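Local coordinates for bacillaene synthase dehydratase PksH (Bacillus subtilis, PDB 3HP0), which dehydrates the (S)-3-hydroxy-3-methylglutaryl group tethered to PksL to a 3-methylglutaconyl moiety during biosynthesis of the antibiotic bacillaene, at residues G114-V119 with W178-A183; F133-L138 with C146-L151. All coordinates share one frame; numbering follows the deposited sequence.

Contact 1: residues G114-V119 with W178-A183; sequences GGLGFV and WGLIDA
Leu116, Val119, Leu180 and Ile181 make this contact with aliphatic branches, and the rings of both segments are engaged in other directions. Phe118 meets Trp93 edge-to-face and Phe22 with the ring planes at about 60°, while Trp178 forms a cation-pi pair with Lys159. The ring of Phe133 has three of the four contact residues on one side of its plane: Leu180 CD2 lies over the face, with Leu116 CD1 and Ile181 CG2 nearer the rim.

Across the segments, the evidence is a short set of carbon contacts. Leu116 CD1 reaches Leu180 CD2 at 4.1 Å; the two side chains cross at about a right angle, and of their atoms only these two methyls come within 4.2 Å. Both leucines carry CG anti to the backbone N, which swings their ends into the gap although neither CB heads there directly.

The setting is the crotonase fold. Helix 115-121 begins just after Gly114, its N-cap residue, and in crotonase relatives the N-terminal end of the equivalent helix faces the oxyanion hole, an arrangement probably kept here. The segment 178-183 instead leaves helix 172-178 through Gly179, the first residue to depart from helical geometry.

One turn along the helix, Val119 points toward the loop. Its CG1 lies 4.2 Å from Ile181 CG2, the two side chains running side by side in the same direction. Val119 CG1 is also 4.4 Å from Leu180 CD1. In Ile181, CG1 sits between the backbone N and the carbonyl carbon (chi1 50°); this sends the longer branch away and presents CG2 to the helix. Beyond these buried carbons, Asp182 OD1 pairs with Arg154 in a salt bridge and accepts a hydrogen bond from Ala125 N, joining the loop to strand 124-127.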
# COMPACT_ATOMS: atom_id res chain seq x y z
N GLY A 114 -3.15 -0.68 -4.42
CA GLY A 114 -2.01 0.22 -4.54
C GLY A 114 -1.90 0.87 -3.19
O GLY A 114 -0.90 0.71 -2.48
N GLY A 115 -2.94 1.62 -2.83
CA GLY A 115 -2.96 2.22 -1.52
C GLY A 115 -3.22 1.04 -0.62
O GLY A 115 -2.83 1.01 0.55
N LEU A 116 -3.87 0.02 -1.19
CA LEU A 116 -4.19 -1.19 -0.47
C LEU A 116 -2.91 -1.92 -0.07
O LEU A 116 -2.82 -2.50 1.01
CB LEU A 116 -5.08 -2.09 -1.33
CG LEU A 116 -5.94 -3.04 -0.52
CD1 LEU A 116 -6.54 -2.29 0.68
CD2 LEU A 116 -7.05 -3.60 -1.39
N GLY A 117 -1.93 -1.90 -0.96
CA GLY A 117 -0.66 -2.53 -0.65
C GLY A 117 -0.13 -1.88 0.63
O GLY A 117 0.12 -2.56 1.63
N PHE A 118 0.00 -0.56 0.59
CA PHE A 118 0.48 0.21 1.74
C PHE A 118 -0.27 -0.08 3.04
O PHE A 118 0.35 -0.41 4.05
CB PHE A 118 0.39 1.72 1.43
CG PHE A 118 1.48 2.21 0.52
CD1 PHE A 118 2.75 2.46 1.02
CD2 PHE A 118 1.24 2.42 -0.84
CE1 PHE A 118 3.79 2.89 0.18
CE2 PHE A 118 2.28 2.86 -1.69
CZ PHE A 118 3.55 3.09 -1.17
N VAL A 119 -1.59 0.03 3.03
CA VAL A 119 -2.39 -0.21 4.23
C VAL A 119 -2.25 -1.62 4.78
O VAL A 119 -2.19 -1.82 6.00
CB VAL A 119 -3.88 0.09 3.96
CG1 VAL A 119 -4.71 -0.28 5.17
CG2 VAL A 119 -4.08 1.58 3.63
N TRP A 178 -13.08 -7.81 8.98
CA TRP A 178 -12.16 -8.71 8.29
C TRP A 178 -10.71 -8.66 8.77
O TRP A 178 -9.96 -9.61 8.57
CB TRP A 178 -12.20 -8.45 6.79
CG TRP A 178 -13.53 -8.68 6.15
CD1 TRP A 178 -14.67 -9.12 6.76
CD2 TRP A 178 -13.86 -8.50 4.77
NE1 TRP A 178 -15.69 -9.23 5.84
CE2 TRP A 178 -15.21 -8.86 4.61
CE3 TRP A 178 -13.13 -8.08 3.64
CZ2 TRP A 178 -15.86 -8.80 3.37
CZ3 TRP A 178 -13.77 -8.03 2.42
CH2 TRP A 178 -15.12 -8.39 2.29
N GLY A 179 -10.32 -7.56 9.38
CA GLY A 179 -8.95 -7.44 9.84
C GLY A 179 -8.11 -6.58 8.92
O GLY A 179 -6.92 -6.41 9.17
N LEU A 180 -8.72 -6.05 7.86
CA LEU A 180 -8.01 -5.18 6.92
C LEU A 180 -7.47 -3.96 7.67
O LEU A 180 -6.38 -3.48 7.39
CB LEU A 180 -8.92 -4.72 5.79
CG LEU A 180 -8.29 -3.68 4.84
CD1 LEU A 180 -6.87 -4.09 4.47
CD2 LEU A 180 -9.14 -3.52 3.59
N ILE A 181 -8.24 -3.45 8.61
CA ILE A 181 -7.80 -2.32 9.39
C ILE A 181 -8.03 -2.62 10.87
O ILE A 181 -9.01 -3.27 11.24
CB ILE A 181 -8.54 -0.98 8.99
CG1 ILE A 181 -10.04 -1.21 8.97
CG2 ILE A 181 -8.06 -0.46 7.64
CD1 ILE A 181 -10.67 -0.97 10.31
N ASP A 182 -7.11 -2.17 11.71
CA ASP A 182 -7.20 -2.35 13.15
C ASP A 182 -7.72 -0.99 13.61
O ASP A 182 -7.11 0.03 13.33
CB ASP A 182 -5.80 -2.58 13.76
CG ASP A 182 -4.93 -3.49 12.92
OD1 ASP A 182 -4.26 -3.00 11.98
OD2 ASP A 182 -4.89 -4.71 13.17
N ALA A 183 -8.87 -0.95 14.26
CA ALA A 183 -9.42 0.34 14.74
C ALA A 183 -9.66 1.44 13.70
O ALA A 183 -8.87 1.68 12.79
CB ALA A 183 -8.53 0.89 15.82

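Contact 2: residues F133-L138 with C146-L151; sequences FSLSEL and CVLPFL
Leu135 and Leu151 meet tip to tip, with Leu135 CD1 4.0 Å from Leu151 CD2, and this is the tight part of the contact. Leu135 supplies 55 of the 101 Å² buried between the segments. Its side chain is extended, CG anti to the carbonyl carbon and chi2 -179°, which carries CD1 across from the segment 133-138 to helix 148-155. The nearest CA atoms, those of Leu135 and Val147, are still 9.9 Å apart, so the gap is bridged mainly by methyl ends. Leu116 of helix 115-121 and Ala113 also pack on Leu135.

The other side is looser. Leu148 CD2 comes only to 4.5 Å from Leu135 CD1, and Leu148 is partly exposed, unlike the buried Leu135 and Leu151. Ser134 and Ser136, the neighbours of Leu135 in sequence, are also partly exposed and turn to strand 110-112, where both touch Asn112.

Glu137, an active-site residue, follows two positions after Leu135, but Glu137 OE1 comes no nearer to the segment 146-151 than 7.2 Å, at Val147 CG2. Since the touching atoms are all methyl carbons, the contact rests on apolar packing, and the segment 146-151 gives the Glu137 side chain no polar partner.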
# COMPACT_ATOMS: atom_id res chain seq x y z
N PHE A 133 -12.49 0.56 0.57
CA PHE A 133 -11.43 -0.17 -0.12
C PHE A 133 -11.95 -0.97 -1.31
O PHE A 133 -12.99 -1.60 -1.21
CB PHE A 133 -10.75 -1.11 0.90
CG PHE A 133 -10.36 -0.42 2.18
CD1 PHE A 133 -9.10 0.15 2.31
CD2 PHE A 133 -11.28 -0.28 3.21
CE1 PHE A 133 -8.75 0.86 3.47
CE2 PHE A 133 -10.95 0.43 4.37
CZ PHE A 133 -9.68 1.00 4.50
N SER A 134 -11.22 -0.96 -2.42
CA SER A 134 -11.67 -1.70 -3.59
C SER A 134 -10.60 -2.24 -4.55
O SER A 134 -9.50 -1.70 -4.65
CB SER A 134 -12.66 -0.85 -4.40
OG SER A 134 -12.00 0.25 -4.99
N LEU A 135 -10.95 -3.33 -5.23
CA LEU A 135 -10.08 -3.99 -6.20
C LEU A 135 -10.92 -4.22 -7.45
O LEU A 135 -11.72 -5.15 -7.50
CB LEU A 135 -9.59 -5.33 -5.66
CG LEU A 135 -8.74 -5.32 -4.39
CD1 LEU A 135 -8.34 -6.73 -4.04
CD2 LEU A 135 -7.51 -4.46 -4.61
N SER A 136 -10.75 -3.35 -8.45
CA SER A 136 -11.50 -3.43 -9.69
C SER A 136 -10.69 -4.02 -10.85
O SER A 136 -11.23 -4.27 -11.93
CB SER A 136 -12.00 -2.03 -10.08
OG SER A 136 -10.91 -1.14 -10.32
N GLU A 137 -9.40 -4.24 -10.63
CA GLU A 137 -8.52 -4.77 -11.66
C GLU A 137 -9.11 -5.89 -12.53
O GLU A 137 -8.94 -5.88 -13.74
CB GLU A 137 -7.21 -5.27 -11.03
CG GLU A 137 -6.35 -4.20 -10.38
CD GLU A 137 -7.03 -3.53 -9.20
OE1 GLU A 137 -7.57 -4.26 -8.34
OE2 GLU A 137 -7.01 -2.28 -9.13
N LEU A 138 -9.80 -6.84 -11.91
CA LEU A 138 -10.35 -7.98 -12.64
C LEU A 138 -11.33 -7.60 -13.76
O LEU A 138 -11.60 -8.41 -14.65
CB LEU A 138 -11.00 -8.96 -11.67
CG LEU A 138 -11.14 -10.43 -12.11
CD1 LEU A 138 -9.79 -10.98 -12.55
CD2 LEU A 138 -11.69 -11.25 -10.95
N CYS A 146 0.74 -7.87 -6.74
CA CYS A 146 1.70 -7.41 -5.75
C CYS A 146 1.04 -7.17 -4.39
O CYS A 146 1.62 -7.43 -3.34
CB CYS A 146 2.39 -6.13 -6.23
SG CYS A 146 3.27 -6.28 -7.84
N VAL A 147 -0.20 -6.69 -4.43
CA VAL A 147 -0.96 -6.39 -3.23
C VAL A 147 -1.46 -7.61 -2.46
O VAL A 147 -1.36 -7.68 -1.23
CB VAL A 147 -2.20 -5.50 -3.58
CG1 VAL A 147 -3.07 -5.30 -2.34
CG2 VAL A 147 -1.75 -4.17 -4.15
N LEU A 148 -1.98 -8.57 -3.21
CA LEU A 148 -2.59 -9.78 -2.64
C LEU A 148 -1.92 -10.52 -1.50
O LEU A 148 -2.60 -10.93 -0.56
CB LEU A 148 -2.93 -10.77 -3.77
CG LEU A 148 -3.99 -10.27 -4.77
CD1 LEU A 148 -4.19 -11.28 -5.91
CD2 LEU A 148 -5.31 -10.04 -4.05
N PRO A 149 -0.59 -10.74 -1.57
CA PRO A 149 0.07 -11.47 -0.47
C PRO A 149 -0.04 -10.72 0.87
O PRO A 149 -0.22 -11.33 1.93
CB PRO A 149 1.51 -11.62 -0.95
CG PRO A 149 1.36 -11.63 -2.46
CD PRO A 149 0.35 -10.53 -2.69
N PHE A 150 0.08 -9.40 0.80
CA PHE A 150 -0.03 -8.56 1.99
C PHE A 150 -1.50 -8.53 2.47
O PHE A 150 -1.78 -8.65 3.67
CB PHE A 150 0.45 -7.14 1.67
CG PHE A 150 1.92 -7.06 1.31
CD1 PHE A 150 2.89 -7.00 2.31
CD2 PHE A 150 2.33 -7.09 -0.02
CE1 PHE A 150 4.24 -6.98 2.00
CE2 PHE A 150 3.69 -7.06 -0.36
CZ PHE A 150 4.64 -7.00 0.66
N LEU A 151 -2.43 -8.39 1.53
CA LEU A 151 -3.85 -8.36 1.85
C LEU A 151 -4.25 -9.68 2.49
O LEU A 151 -4.89 -9.71 3.55
CB LEU A 151 -4.71 -8.10 0.60
CG LEU A 151 -6.22 -7.99 0.87
CD1 LEU A 151 -6.49 -6.86 1.87
CD2 LEU A 151 -6.99 -7.71 -0.42

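Contact 2 is nested inside the loop closed by contact 1: the chain runs through 114-119, then 133-138 and 146-151, and closes with 178-183, all within the crotonase fold. Their centres are 10 Å apart, and the two touch directly. Leu116 CD2 lies 3.4 Å from Leu135 CD2, and Leu180 CD1 lies 3.8 Å from Leu151 CD1. With Gly114 against Val147 and Leu180 against Phe133, each segment of contact 1 meets both segments of contact 2. Helices 115-121 and 148-155, strand 132-134 and the loop after helix 172-178 thus share one continuous apolar core, whose Leu116 side chain is about 7 Å from that of the active-site residue Glu137.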